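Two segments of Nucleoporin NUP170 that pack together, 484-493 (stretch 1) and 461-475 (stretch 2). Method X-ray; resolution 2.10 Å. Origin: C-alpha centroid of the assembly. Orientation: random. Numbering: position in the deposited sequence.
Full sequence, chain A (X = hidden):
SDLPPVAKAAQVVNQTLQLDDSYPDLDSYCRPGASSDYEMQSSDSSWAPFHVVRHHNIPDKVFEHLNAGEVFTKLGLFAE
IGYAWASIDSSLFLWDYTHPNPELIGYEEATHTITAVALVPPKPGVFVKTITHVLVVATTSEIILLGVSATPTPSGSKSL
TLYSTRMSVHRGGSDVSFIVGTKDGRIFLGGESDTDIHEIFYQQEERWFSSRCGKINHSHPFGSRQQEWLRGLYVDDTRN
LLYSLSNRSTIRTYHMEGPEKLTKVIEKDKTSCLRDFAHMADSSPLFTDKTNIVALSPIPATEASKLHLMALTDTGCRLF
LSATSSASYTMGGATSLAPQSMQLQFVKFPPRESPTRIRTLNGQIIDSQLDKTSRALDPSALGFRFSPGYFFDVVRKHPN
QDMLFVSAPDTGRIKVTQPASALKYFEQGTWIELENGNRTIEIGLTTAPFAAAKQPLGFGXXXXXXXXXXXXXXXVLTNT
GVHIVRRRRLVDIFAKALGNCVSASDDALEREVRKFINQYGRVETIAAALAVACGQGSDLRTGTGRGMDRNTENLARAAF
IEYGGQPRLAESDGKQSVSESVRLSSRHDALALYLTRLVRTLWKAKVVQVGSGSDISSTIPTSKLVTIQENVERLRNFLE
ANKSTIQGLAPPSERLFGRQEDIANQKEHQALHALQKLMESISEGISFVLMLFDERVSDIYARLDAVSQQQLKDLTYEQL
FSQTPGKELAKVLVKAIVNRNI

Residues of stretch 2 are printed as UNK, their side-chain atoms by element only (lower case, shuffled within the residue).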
# COMPACT_ATOMS: atom_id res chain seq x y z
N ILE A 484 14.51 7.41 0.65
CA ILE A 484 13.18 7.22 0.08
C ILE A 484 13.30 6.26 -1.10
O ILE A 484 14.04 6.52 -2.05
CB ILE A 484 12.56 8.56 -0.36
CG1 ILE A 484 12.57 9.58 0.78
CG2 ILE A 484 11.13 8.33 -0.85
CD1 ILE A 484 11.77 9.16 2.00
N VAL A 485 12.56 5.16 -1.03
CA VAL A 485 12.49 4.17 -2.09
C VAL A 485 11.08 4.20 -2.67
O VAL A 485 10.10 4.22 -1.92
CB VAL A 485 12.83 2.76 -1.57
CG1 VAL A 485 12.77 1.74 -2.70
CG2 VAL A 485 14.20 2.76 -0.90
N ARG A 486 10.99 4.21 -4.00
CA ARG A 486 9.71 4.35 -4.70
C ARG A 486 9.48 3.13 -5.58
O ARG A 486 10.38 2.69 -6.29
CB ARG A 486 9.68 5.63 -5.54
CG ARG A 486 8.41 5.81 -6.36
CD ARG A 486 8.47 7.09 -7.18
NE ARG A 486 8.53 8.28 -6.34
CZ ARG A 486 9.05 9.45 -6.72
NH1 ARG A 486 9.55 9.60 -7.93
NH2 ARG A 486 9.06 10.47 -5.87
N ARG A 487 8.26 2.60 -5.53
CA ARG A 487 7.84 1.55 -6.44
C ARG A 487 7.63 2.12 -7.84
O ARG A 487 7.04 3.19 -8.01
CB ARG A 487 6.54 0.92 -5.93
CG ARG A 487 5.85 -0.05 -6.88
CD ARG A 487 6.71 -1.26 -7.18
NE ARG A 487 5.96 -2.28 -7.91
CZ ARG A 487 6.48 -3.11 -8.81
NH1 ARG A 487 7.78 -3.06 -9.10
NH2 ARG A 487 5.71 -4.00 -9.41
N ARG A 488 8.12 1.40 -8.84
CA ARG A 488 7.99 1.81 -10.24
C ARG A 488 6.87 1.03 -10.91
O ARG A 488 6.78 -0.20 -10.76
CB ARG A 488 9.30 1.61 -10.99
CG ARG A 488 10.34 2.65 -10.61
CD ARG A 488 11.70 2.37 -11.23
NE ARG A 488 11.81 2.90 -12.58
CZ ARG A 488 12.94 3.37 -13.11
NH1 ARG A 488 12.95 3.83 -14.36
NH2 ARG A 488 14.07 3.38 -12.40
N ARG A 489 6.00 1.74 -11.62
CA ARG A 489 4.89 1.16 -12.36
C ARG A 489 5.35 0.75 -13.75
O ARG A 489 6.44 1.08 -14.21
CB ARG A 489 3.74 2.16 -12.46
CG ARG A 489 3.27 2.75 -11.14
CD ARG A 489 2.48 4.03 -11.36
NE ARG A 489 3.31 5.09 -11.93
CZ ARG A 489 2.85 6.24 -12.41
NH1 ARG A 489 3.69 7.14 -12.91
NH2 ARG A 489 1.54 6.49 -12.41
N LEU A 490 4.46 0.03 -14.45
CA LEU A 490 4.73 -0.34 -15.84
C LEU A 490 4.99 0.90 -16.69
O LEU A 490 5.95 0.93 -17.47
CB LEU A 490 3.55 -1.14 -16.39
CG LEU A 490 3.54 -1.38 -17.90
CD1 LEU A 490 4.80 -2.11 -18.34
CD2 LEU A 490 2.30 -2.15 -18.31
N VAL A 491 4.16 1.94 -16.54
CA VAL A 491 4.33 3.14 -17.35
C VAL A 491 5.66 3.81 -17.05
O VAL A 491 6.28 4.41 -17.94
CB VAL A 491 3.16 4.12 -17.14
CG1 VAL A 491 1.88 3.54 -17.73
CG2 VAL A 491 2.99 4.46 -15.66
N ASP A 492 6.13 3.74 -15.80
CA ASP A 492 7.45 4.27 -15.47
C ASP A 492 8.55 3.48 -16.16
O ASP A 492 9.49 4.06 -16.71
CB ASP A 492 7.66 4.25 -13.95
CG ASP A 492 6.60 5.03 -13.20
OD1 ASP A 492 6.32 6.19 -13.59
OD2 ASP A 492 6.04 4.48 -12.23
N ILE A 493 8.44 2.15 -16.14
CA ILE A 493 9.43 1.30 -16.82
C ILE A 493 9.36 1.52 -18.32
O ILE A 493 10.39 1.66 -19.00
CB ILE A 493 9.20 -0.17 -16.45
CG1 ILE A 493 9.41 -0.39 -14.95
CG2 ILE A 493 10.12 -1.08 -17.27
CD1 ILE A 493 8.92 -1.74 -14.46
N UNK A 461 -4.04 -5.80 -7.99
CA UNK A 461 -3.92 -5.38 -9.39
C UNK A 461 -3.26 -4.00 -9.44
O UNK A 461 -3.92 -2.95 -9.52
c UNK A 461 -5.17 -5.29 -11.58
c UNK A 461 -5.28 -5.38 -10.07
n UNK A 461 -6.25 -5.61 -12.27
o UNK A 461 -4.11 -4.94 -12.12
N UNK A 462 -1.92 -4.00 -9.43
CA UNK A 462 -1.16 -2.76 -9.56
C UNK A 462 -1.49 -2.04 -10.86
O UNK A 462 -1.54 -0.80 -10.89
o UNK A 462 2.95 -4.52 -8.90
o UNK A 462 3.04 -2.74 -7.61
c UNK A 462 2.40 -3.62 -8.23
c UNK A 462 0.89 -3.56 -8.21
c UNK A 462 0.34 -3.04 -9.52
N UNK A 463 -1.69 -2.79 -11.94
CA UNK A 463 -1.90 -2.17 -13.25
C UNK A 463 -3.15 -1.31 -13.24
O UNK A 463 -3.18 -0.24 -13.87
c UNK A 463 -2.00 -3.26 -14.32
c UNK A 463 0.37 -3.34 -15.12
c UNK A 463 -1.04 -5.39 -15.23
c UNK A 463 -0.74 -4.13 -14.45
N UNK A 464 -4.18 -1.74 -12.52
CA UNK A 464 -5.46 -1.04 -12.55
C UNK A 464 -5.40 0.32 -11.87
O UNK A 464 -6.17 1.22 -12.23
c UNK A 464 -6.53 -1.91 -11.88
N UNK A 465 -4.50 0.50 -10.90
CA UNK A 465 -4.46 1.70 -10.08
C UNK A 465 -3.27 2.60 -10.42
O UNK A 465 -2.94 3.51 -9.65
c UNK A 465 -5.76 0.68 -8.19
c UNK A 465 -4.45 1.35 -8.58
c UNK A 465 -3.26 0.45 -8.24
N UNK A 466 -2.62 2.37 -11.57
CA UNK A 466 -1.46 3.15 -11.95
C UNK A 466 -1.74 4.65 -11.95
O UNK A 466 -0.83 5.45 -11.69
c UNK A 466 0.18 1.02 -14.79
c UNK A 466 -0.28 1.38 -13.39
o UNK A 466 1.31 1.32 -15.17
n UNK A 466 -0.70 0.39 -15.56
c UNK A 466 -0.96 2.74 -13.33
N UNK A 467 -2.98 5.05 -12.23
CA UNK A 467 -3.34 6.45 -12.40
C UNK A 467 -4.33 6.95 -11.36
O UNK A 467 -4.80 8.09 -11.47
c UNK A 467 -3.84 4.77 -15.45
c UNK A 467 -1.91 4.33 -16.79
c UNK A 467 -1.26 5.40 -16.21
c UNK A 467 -3.90 6.67 -13.81
c UNK A 467 -1.91 6.16 -15.25
c UNK A 467 -3.19 4.02 -16.41
c UNK A 467 -3.20 5.85 -14.86
N UNK A 468 -4.66 6.14 -10.35
CA UNK A 468 -5.58 6.53 -9.29
C UNK A 468 -4.90 6.84 -7.97
O UNK A 468 -5.45 7.61 -7.18
c UNK A 468 -7.87 5.59 -9.88
c UNK A 468 -6.61 5.42 -9.05
o UNK A 468 -8.39 6.73 -9.95
o UNK A 468 -8.34 4.59 -10.45
N UNK A 469 -3.73 6.27 -7.71
CA UNK A 469 -2.99 6.51 -6.49
C UNK A 469 -1.50 6.52 -6.82
O UNK A 469 -1.04 5.77 -7.68
o UNK A 469 -2.85 2.25 -4.27
n UNK A 469 -4.91 2.88 -4.89
c UNK A 469 -3.59 2.97 -4.94
c UNK A 469 -3.29 5.44 -5.43
c UNK A 469 -3.01 4.01 -5.89
N UNK A 470 -0.76 7.40 -6.15
CA UNK A 470 0.66 7.57 -6.43
C UNK A 470 1.39 6.25 -6.18
O UNK A 470 0.89 5.42 -5.41
c UNK A 470 1.10 8.44 -4.11
c UNK A 470 0.67 10.04 -5.99
c UNK A 470 1.28 8.70 -5.59
N UNK A 471 2.54 6.02 -6.79
CA UNK A 471 3.30 4.80 -6.49
C UNK A 471 3.74 4.78 -5.04
O UNK A 471 4.05 5.81 -4.45
c UNK A 471 4.13 5.89 -8.48
c UNK A 471 3.21 6.85 -7.81
c UNK A 471 4.51 4.89 -7.44
N UNK A 472 3.75 3.58 -4.46
CA UNK A 472 4.16 3.44 -3.07
C UNK A 472 5.58 3.95 -2.86
O UNK A 472 6.47 3.73 -3.69
N UNK A 473 5.78 4.64 -1.74
CA UNK A 473 7.09 5.12 -1.34
C UNK A 473 7.37 4.65 0.08
O UNK A 473 6.45 4.56 0.91
o UNK A 473 7.45 9.18 -4.08
c UNK A 473 7.20 6.65 -1.42
c UNK A 473 7.46 8.66 -2.95
o UNK A 473 7.76 9.29 -1.91
c UNK A 473 7.10 7.19 -2.84
N UNK A 474 8.63 4.34 0.36
CA UNK A 474 9.04 3.72 1.61
C UNK A 474 10.25 4.45 2.17
O UNK A 474 11.23 4.67 1.45
c UNK A 474 6.29 0.20 0.52
c UNK A 474 8.34 1.52 -0.77
c UNK A 474 7.26 0.86 1.25
c UNK A 474 9.35 2.24 1.41
c UNK A 474 8.30 1.52 0.61
c UNK A 474 6.35 0.21 -0.85
c UNK A 474 7.38 0.86 -1.50
N UNK A 475 10.18 4.82 3.44
CA UNK A 475 11.27 5.49 4.13
C UNK A 475 12.15 4.45 4.80
O UNK A 475 11.68 3.71 5.68
c UNK A 475 10.73 6.49 5.15

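Position 461 has two carbons, the second carrying one oxygen and one nitrogen, and no atom near stretch 1: a short amide, Asn-461. Its OD1 accepts from the backbone N of position 464 at 3.2 Å.

Position 462 carries three carbons ending in two oxygens, which face the Arg-487 guanidinium edge-on; this is Glu-462. The pairing is bidentate, with Arg-487 NE to Glu-462 OE1 at 3.0 Å and Arg-487 NH2 to Glu-462 OE2 at 2.9 Å, nearly linear at 170° and 167°.

Position 463 has four carbons forked at the second, a branch tip against Leu-490, hence Leu-463; its CD2 lies 3.9 Å from Leu-490 CD2. Position 464, a single carbon out of reach, is Ala-464. Position 465 has one carbon bearing two more and makes no contact: Val-465.

At position 466 three carbons end in one oxygen and one nitrogen, the oxygen near the Val-491 backbone: the long amide of Gln-466. Val-491 N donates to Gln-466 OE1 (3.2 Å), while Gln-466 NE2 donates to Leu-463 O (3.1 Å), which fits this amide orientation. Position 467 has one carbon and a six-carbon ring without oxygen, its edge toward Val-491, so Phe-467; Val-491 CG1 lies 4.0 Å from Phe-467 CE1.

Position 468, two carbons ending in two oxygens, is Asp-468. Position 469, three carbons ending in oxygen and nitrogen, is Gln-469. Position 470, one carbon bearing two, is Val-470. None of the three makes a notable contact.

At position 471 three carbons close onto the backbone N, over one face of the Arg-489 guanidinium: Pro-471. Its CG lies 3.6 Å from Arg-489 NE. Position 472 lacks side-chain atoms and is Gly-472; its O accepts from Arg-487 N at 2.8 Å.

Position 473 has three carbons ending in two oxygens, close to the Arg-486 guanidinium; the count gives Glu-473. Its OE2 forms a salt bridge with Arg-486 NE (2.7 Å) and also accepts from Arg-486 NH2 (2.7 Å). Position 474, a carbon plus six-carbon ring with its edge near Val-485 O and Arg-487 N, is Phe-474, on the same sheet face as Val-485. An ideal CB on Gly-472 would lie 3.4 Å from Phe-474 CZ. Position 475, one carbon facing Ile-484, is Ala-475, its CB 4.3 Å from Ile-484 CD1.

The contact buries 860 Å². Antiparallel strands, at 159°, are joined by Phe-474 N to Val-485 O (2.7 Å) and Val-485 N to Phe-474 O (2.9 Å). Beyond them, Arg-489 NH2 donates to Gln-466 O (2.7 Å), while Asp-492 OD2 lies 2.8 Å from Arg-489 NE in a salt bridge and Pro-471 CG lies over one guanidinium face. Polar anchors thus extend the pairing from sheet to helix start, with apolar contacts toward both ends of stretch 1: Ile-484 with Ala-475, Leu-490 with Leu-463 and Val-491 with Phe-467.

Stretch 2 (461-475) NELAVQFDQVPGEFA
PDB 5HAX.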